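Local atomic coordinates of lectin 2 (Agrocybe aegerita, PDB entry 4TQK), a protein that binds N-acetylglucosamine at several sites around a beta-propeller, and as a mushroom lectin probably recognises glycans that carry this sugar. Residues K115-L120 against I132-K137; G302-Y307 against V323-G328. The protein carries 1 engineered substitution. All coordinates share one frame; numbering follows the deposited sequence.

Contact 1: residues K115-L120 against I132-K137; sequences KHLRYL and IGFGEK. With NAG (2-acetamido-2-deoxy-beta-D-glucopyranose), chain C.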
loop_
_atom_site.group_PDB
_atom_site.type_symbol
_atom_site.label_atom_id
_atom_site.label_comp_id
_atom_site.label_asym_id
_atom_site.label_seq_id
_atom_site.Cartn_x
_atom_site.Cartn_y
_atom_site.Cartn_z
ATOM N N LYS A 115 20.285 -18.362 21.830
ATOM C CA LYS A 115 21.626 -18.585 21.289
ATOM C C LYS A 115 21.839 -18.049 19.867
ATOM O O LYS A 115 22.977 -17.790 19.471
ATOM C CB LYS A 115 21.974 -20.079 21.324
ATOM C CG LYS A 115 21.690 -20.764 22.665
ATOM C CD LYS A 115 21.973 -22.258 22.581
ATOM C CE LYS A 115 23.458 -22.519 22.355
ATOM N NZ LYS A 115 23.775 -23.943 22.045
ATOM N N HIS A 116 20.767 -17.910 19.092
ATOM C CA HIS A 116 20.918 -17.599 17.663
ATOM C C HIS A 116 20.018 -16.464 17.218
ATOM O O HIS A 116 19.076 -16.111 17.921
ATOM C CB HIS A 116 20.589 -18.820 16.799
ATOM C CG HIS A 116 21.028 -20.123 17.386
ATOM N ND1 HIS A 116 20.143 -21.126 17.707
ATOM C CD2 HIS A 116 22.263 -20.595 17.693
ATOM C CE1 HIS A 116 20.809 -22.161 18.195
ATOM N NE2 HIS A 116 22.097 -21.864 18.198
ATOM N N LEU A 117 20.303 -15.914 16.038
ATOM C CA LEU A 117 19.483 -14.858 15.443
ATOM C C LEU A 117 18.952 -15.335 14.091
ATOM O O LEU A 117 19.683 -15.974 13.328
ATOM C CB LEU A 117 20.292 -13.554 15.253
ATOM C CG LEU A 117 20.898 -12.910 16.505
ATOM C CD1 LEU A 117 22.042 -11.954 16.158
ATOM C CD2 LEU A 117 19.840 -12.206 17.353
ATOM N N ARG A 118 17.693 -15.025 13.796
ATOM C CA ARG A 118 17.122 -15.368 12.496
ATOM C C ARG A 118 16.446 -14.154 11.855
ATOM O O ARG A 118 15.548 -13.545 12.448
ATOM C CB ARG A 118 16.155 -16.554 12.613
ATOM C CG ARG A 118 16.853 -17.887 12.819
ATOM C CD ARG A 118 15.935 -18.917 13.454
ATOM N NE ARG A 118 15.714 -18.640 14.872
ATOM C CZ ARG A 118 14.863 -19.307 15.640
ATOM N NH1 ARG A 118 14.139 -20.286 15.132
ATOM N NH2 ARG A 118 14.732 -18.990 16.919
ATOM N N TYR A 119 16.903 -13.815 10.647
ATOM C CA TYR A 119 16.488 -12.607 9.938
ATOM C C TYR A 119 16.030 -12.965 8.541
ATOM O O TYR A 119 16.396 -14.013 7.997
ATOM C CB TYR A 119 17.661 -11.644 9.770
ATOM C CG TYR A 119 18.185 -11.000 11.030
ATOM C CD1 TYR A 119 17.327 -10.617 12.061
ATOM C CD2 TYR A 119 19.536 -10.759 11.178
ATOM C CE1 TYR A 119 17.824 -10.017 13.204
ATOM C CE2 TYR A 119 20.033 -10.167 12.303
ATOM C CZ TYR A 119 19.187 -9.797 13.310
ATOM O OH TYR A 119 19.711 -9.197 14.425
ATOM N N LEU A 120 15.255 -12.068 7.955
ATOM C CA LEU A 120 14.819 -12.197 6.577
ATOM C C LEU A 120 15.298 -10.939 5.848
ATOM O O LEU A 120 14.915 -9.824 6.220
ATOM C CB LEU A 120 13.292 -12.302 6.531
ATOM C CG LEU A 120 12.658 -13.491 7.269
ATOM C CD1 LEU A 120 11.156 -13.357 7.372
ATOM C CD2 LEU A 120 13.000 -14.802 6.571
ATOM N N ILE A 132 18.600 -15.597 6.608
ATOM C CA ILE A 132 19.934 -15.443 7.169
ATOM C C ILE A 132 19.858 -15.819 8.644
ATOM O O ILE A 132 19.095 -15.221 9.399
ATOM C CB ILE A 132 20.455 -13.979 7.045
ATOM C CG1 ILE A 132 20.466 -13.517 5.592
ATOM C CG2 ILE A 132 21.875 -13.857 7.585
ATOM C CD1 ILE A 132 19.124 -13.092 5.067
ATOM N N GLY A 133 20.637 -16.818 9.053
ATOM C CA GLY A 133 20.686 -17.205 10.447
ATOM C C GLY A 133 22.094 -17.141 11.008
ATOM O O GLY A 133 23.042 -17.605 10.383
ATOM N N PHE A 134 22.251 -16.553 12.184
ATOM C CA PHE A 134 23.519 -16.647 12.873
ATOM C C PHE A 134 23.355 -17.811 13.832
ATOM O O PHE A 134 22.697 -17.690 14.870
ATOM C CB PHE A 134 23.837 -15.355 13.616
ATOM C CG PHE A 134 24.061 -14.180 12.706
ATOM C CD1 PHE A 134 25.338 -13.820 12.322
ATOM C CD2 PHE A 134 22.990 -13.440 12.231
ATOM C CE1 PHE A 134 25.541 -12.745 11.476
ATOM C CE2 PHE A 134 23.190 -12.353 11.389
ATOM C CZ PHE A 134 24.469 -12.020 11.006
ATOM N N GLY A 135 23.929 -18.949 13.459
ATOM C CA GLY A 135 23.709 -20.180 14.182
ATOM C C GLY A 135 24.916 -20.626 14.968
ATOM O O GLY A 135 25.671 -19.807 15.491
ATOM N N GLU A 136 25.096 -21.940 15.037
ATOM C CA GLU A 136 26.109 -22.534 15.884
ATOM C C GLU A 136 27.509 -22.359 15.270
ATOM O O GLU A 136 28.423 -21.905 15.944
ATOM C CB GLU A 136 25.750 -24.002 16.136
ATOM C CG GLU A 136 26.367 -24.656 17.375
ATOM C CD GLU A 136 25.943 -24.055 18.721
ATOM O OE1 GLU A 136 24.790 -23.606 18.904
ATOM O OE2 GLU A 136 26.794 -24.057 19.628
ATOM N N LYS A 137 27.648 -22.656 13.981
ATOM C CA LYS A 137 28.944 -22.662 13.318
ATOM C C LYS A 137 29.213 -21.441 12.451
ATOM O O LYS A 137 30.188 -21.408 11.712
ATOM C CB LYS A 137 29.091 -23.939 12.484
ATOM C CG LYS A 137 29.118 -25.212 13.297
ATOM C CD LYS A 137 29.855 -24.956 14.613
ATOM C CE LYS A 137 31.083 -25.832 14.768
ATOM N NZ LYS A 137 30.822 -26.950 15.709
HETATM C C1 NAG C . 23.210 -27.110 12.611
HETATM C C2 NAG C . 22.301 -25.942 12.236
HETATM C C3 NAG C . 21.256 -26.418 11.235
HETATM C C4 NAG C . 21.970 -27.060 10.054
HETATM C C5 NAG C . 22.963 -28.127 10.510
HETATM C C6 NAG C . 23.768 -28.719 9.349
HETATM C C7 NAG C . 22.108 -24.193 13.911
HETATM C C8 NAG C . 21.338 -23.647 15.081
HETATM N N2 NAG C . 21.688 -25.351 13.410
HETATM O O1 NAG C . 24.203 -26.655 13.490
HETATM O O3 NAG C . 20.482 -25.330 10.790
HETATM O O4 NAG C . 21.012 -27.641 9.206
HETATM O O5 NAG C . 23.855 -27.570 11.448
HETATM O O6 NAG C . 24.509 -27.692 8.736
HETATM O O7 NAG C . 23.076 -23.576 13.462
HETATM O O HOH W 1 24.523 -17.523 17.254
#
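NE2 of H116 gives a nearly straight hydrogen bond to E136 OE1 (3.3 Å). This oxygen lies at the edge of the imidazole, in its plane, while the carboxylate plane is turned 88° from the ring. CG of E136 points away from the backbone N (chi1 -158°), and a bend at chi2 (64°) turns OE1 to that edge. K115 NZ reaches the same OE1 (3.3 Å) in a salt bridge, although its hydrogen bond is weak. Two donors probably favour a charged carboxylate. ND1 of H116 is hydrogen-bonded to R112 N, so the ring is held at both nitrogens.

H116 CE1 is 3.5 Å from methyl C8 of the N-acetylglucosamine. C8 lies over one face of the ring and K115 CB over the opposite face, both toward the rim. E136 N donates to O7 of that acetamido group (3.0 Å). N103, G109 and W111 also hydrogen-bond this sugar.

F134 shares a face of the sheet with L117 and Y119. F134 and Y119 cross obliquely, with Y119 CD2 at the edge of the F134 ring, in its plane. Their CE2 atoms are 3.9 Å apart.

Backbone hydrogen bonds pair L117 with F134 and Y119 with I132 in an antiparallel hairpin of one propeller sheet. The face with F134 packs on R174 and L176 of strand 173-177. R118 and L120 face strands 60-64 and 73-77.

Contact 2: residues G302-Y307 against V323-G328; sequences GNAGVY and VLKDFG. With NAG (2-acetamido-2-deoxy-beta-D-glucopyranose), chain G; NAG (2-acetamido-2-deoxy-beta-D-glucopyranose), chain H.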
loop_
_atom_site.group_PDB
_atom_site.type_symbol
_atom_site.label_atom_id
_atom_site.label_comp_id
_atom_site.label_asym_id
_atom_site.label_seq_id
_atom_site.Cartn_x
_atom_site.Cartn_y
_atom_site.Cartn_z
ATOM N N GLY A 302 12.005 8.534 28.352
ATOM C CA GLY A 302 12.599 8.627 29.680
ATOM C C GLY A 302 11.547 8.626 30.768
ATOM O O GLY A 302 10.435 8.139 30.562
ATOM N N ASN A 303 11.875 9.170 31.932
ATOM C CA ASN A 303 10.893 9.208 33.010
ATOM C C ASN A 303 9.708 10.132 32.734
ATOM O O ASN A 303 8.566 9.725 32.886
ATOM C CB ASN A 303 11.537 9.593 34.341
ATOM C CG ASN A 303 12.511 8.557 34.836
ATOM O OD1 ASN A 303 12.186 7.365 34.935
ATOM N ND2 ASN A 303 13.722 9.002 35.160
ATOM N N ALA A 304 9.978 11.380 32.362
ATOM C CA ALA A 304 8.917 12.377 32.247
ATOM C C ALA A 304 8.216 12.333 30.906
ATOM O O ALA A 304 7.069 12.764 30.787
ATOM C CB ALA A 304 9.455 13.775 32.507
ATOM N N GLY A 305 8.904 11.831 29.889
ATOM C CA GLY A 305 8.322 11.804 28.563
ATOM C C GLY A 305 9.334 11.567 27.473
ATOM O O GLY A 305 10.410 11.016 27.722
ATOM N N VAL A 306 8.980 11.992 26.261
ATOM C CA VAL A 306 9.810 11.794 25.080
ATOM C C VAL A 306 10.903 12.861 24.904
ATOM O O VAL A 306 10.597 14.026 24.747
ATOM C CB VAL A 306 8.934 11.762 23.818
ATOM C CG1 VAL A 306 9.786 11.519 22.589
ATOM C CG2 VAL A 306 7.858 10.687 23.951
ATOM N N TYR A 307 12.170 12.449 24.955
ATOM C CA TYR A 307 13.297 13.339 24.677
ATOM C C TYR A 307 13.827 13.051 23.283
ATOM O O TYR A 307 13.757 11.920 22.787
ATOM C CB TYR A 307 14.444 13.164 25.676
ATOM C CG TYR A 307 14.263 13.870 27.001
ATOM C CD1 TYR A 307 14.784 15.137 27.210
ATOM C CD2 TYR A 307 13.585 13.258 28.049
ATOM C CE1 TYR A 307 14.617 15.784 28.418
ATOM C CE2 TYR A 307 13.411 13.902 29.263
ATOM C CZ TYR A 307 13.940 15.159 29.441
ATOM O OH TYR A 307 13.781 15.800 30.636
ATOM N N VAL A 323 10.074 16.708 24.186
ATOM C CA VAL A 323 9.070 17.158 23.210
ATOM C C VAL A 323 7.625 16.706 23.484
ATOM O O VAL A 323 6.681 17.165 22.822
ATOM C CB VAL A 323 9.413 16.728 21.766
ATOM C CG1 VAL A 323 10.878 16.960 21.471
ATOM C CG2 VAL A 323 9.028 15.258 21.543
ATOM N N LEU A 324 7.443 15.809 24.440
ATOM C CA LEU A 324 6.105 15.311 24.712
ATOM C C LEU A 324 5.994 14.648 26.091
ATOM O O LEU A 324 6.740 13.721 26.427
ATOM C CB LEU A 324 5.646 14.377 23.583
ATOM C CG LEU A 324 4.283 13.699 23.731
ATOM C CD1 LEU A 324 3.128 14.698 23.633
ATOM C CD2 LEU A 324 4.147 12.630 22.678
ATOM N N LYS A 325 5.054 15.149 26.884
ATOM C CA LYS A 325 4.818 14.648 28.230
ATOM C C LYS A 325 3.925 13.422 28.231
ATOM O O LYS A 325 2.815 13.464 28.754
ATOM C CB LYS A 325 4.178 15.740 29.085
ATOM C CG LYS A 325 5.168 16.778 29.558
ATOM C CD LYS A 325 6.273 16.085 30.337
ATOM C CE LYS A 325 5.716 15.257 31.507
ATOM N NZ LYS A 325 5.717 16.027 32.774
ATOM N N ASP A 326 4.403 12.338 27.634
ATOM C CA ASP A 326 3.662 11.079 27.628
ATOM C C ASP A 326 4.595 9.981 27.145
ATOM O O ASP A 326 5.735 10.249 26.775
ATOM C CB ASP A 326 2.426 11.165 26.715
ATOM C CG ASP A 326 1.279 10.267 27.183
ATOM O OD1 ASP A 326 1.548 9.295 27.916
ATOM O OD2 ASP A 326 0.103 10.536 26.827
ATOM N N PHE A 327 4.105 8.748 27.150
ATOM C CA PHE A 327 4.864 7.611 26.654
ATOM C C PHE A 327 6.115 7.356 27.489
ATOM O O PHE A 327 7.044 6.695 27.035
ATOM C CB PHE A 327 5.215 7.805 25.170
ATOM C CG PHE A 327 4.001 7.921 24.274
ATOM C CD1 PHE A 327 3.205 6.811 24.007
ATOM C CD2 PHE A 327 3.655 9.135 23.703
ATOM C CE1 PHE A 327 2.098 6.921 23.197
ATOM C CE2 PHE A 327 2.546 9.243 22.897
ATOM C CZ PHE A 327 1.771 8.139 22.637
ATOM N N GLY A 328 6.115 7.864 28.717
ATOM C CA GLY A 328 7.262 7.736 29.598
ATOM C C GLY A 328 6.907 7.011 30.877
ATOM O O GLY A 328 5.731 6.707 31.117
HETATM C C1 NAG G . 16.636 13.368 33.249
HETATM C C2 NAG G . 16.528 12.680 31.898
HETATM C C3 NAG G . 17.680 13.271 31.104
HETATM C C4 NAG G . 17.486 14.782 31.012
HETATM C C5 NAG G . 17.278 15.409 32.391
HETATM C C6 NAG G . 16.956 16.898 32.314
HETATM C C7 NAG G . 15.575 10.392 31.881
HETATM C C8 NAG G . 15.896 8.925 31.940
HETATM N N2 NAG G . 16.611 11.232 32.012
HETATM O O1 NAG G . 15.836 12.731 34.205
HETATM O O3 NAG G . 17.773 12.697 29.822
HETATM O O4 NAG G . 18.625 15.338 30.427
HETATM O O5 NAG G . 16.256 14.716 33.076
HETATM O O6 NAG G . 15.768 17.107 31.582
HETATM O O7 NAG G . 14.409 10.745 31.715
HETATM C C1 NAG H . -2.729 6.132 30.397
HETATM C C2 NAG H . -1.653 5.985 29.342
HETATM C C3 NAG H . -1.085 7.384 29.125
HETATM C C4 NAG H . -2.216 8.290 28.645
HETATM C C5 NAG H . -3.447 8.205 29.543
HETATM C C6 NAG H . -4.629 8.926 28.890
HETATM C C7 NAG H . -0.574 3.765 29.306
HETATM C C8 NAG H . 0.489 2.917 29.944
HETATM N N2 NAG H . -0.642 5.023 29.746
HETATM O O1 NAG H . -3.150 4.854 30.816
HETATM O O3 NAG H . -0.015 7.367 28.202
HETATM O O4 NAG H . -1.812 9.636 28.630
HETATM O O5 NAG H . -3.800 6.864 29.823
HETATM O O6 NAG H . -5.021 8.247 27.718
HETATM O O7 NAG H . -1.311 3.287 28.437
#
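V306 is hydrogen-bonded to both V323 and L324 by its backbone. V306 N donates to L324 O at 2.8 Å. V323 N donates to V306 O, also at 2.8 Å. These bonds join strands 306-309 and 321-324, an antiparallel hairpin in a beta-propeller blade of the FG-GAP-like repeat family.

Each segment also reaches a different N-acetylglucosamine. The carboxylate of D326 takes two hydroxyls of the chain H sugar. OD1 accepts from O3 at a very short 2.5 Å, and OD2 accepts from O4 at 2.8 Å. F327 N donates to OD1 as well (2.7 Å), from the anti side and out of the carboxylate plane. This second grip helps fix the rotation of the acid. The chain G sugar is held by the other segment. N303 N donates to its O7 (3.0 Å). Y307 OH and O6 of the same sugar are hydrogen-bonded at 2.6 Å. The side chain of N303 turns to another partner, with OD1 hydrogen-bonded to H283.

Between the sites the backbones lie close. The CA of G305 makes CH...O contacts with both L324 O and D326 O. K325 folds back through three bends, which brings its CE against the carbonyl O of A304, with the CB of A304 farther off.

The V306 side chain packs against V299, F301 and I353. Its CG1, anti to the backbone N (chi1 -178°), meets CG2 of V323. The other methyl, V306 CG2, lies 4.1 Å from CB of F327.

In the fold
Contacts 1 and 2 belong to different sheets of the propeller, on opposite sides of the chain's centre. Their centres are about 35 Å apart and they do not touch. Contact 1 is buried, and joins the first two strands of its sheet, 117-121 and 130-134. Contact 2 is partly buried and farther out. It joins the last two strands of its sheet, 306-309 and 321-324. Contact 1 has more backbone bonds, aromatic packing and a charged cluster beside one sugar. Contact 2 has fewer backbone bonds and aliphatic packing, and lies between two sugars. In both, a backbone NH binds an acetamido O7: E136 in contact 1, N303 in contact 2.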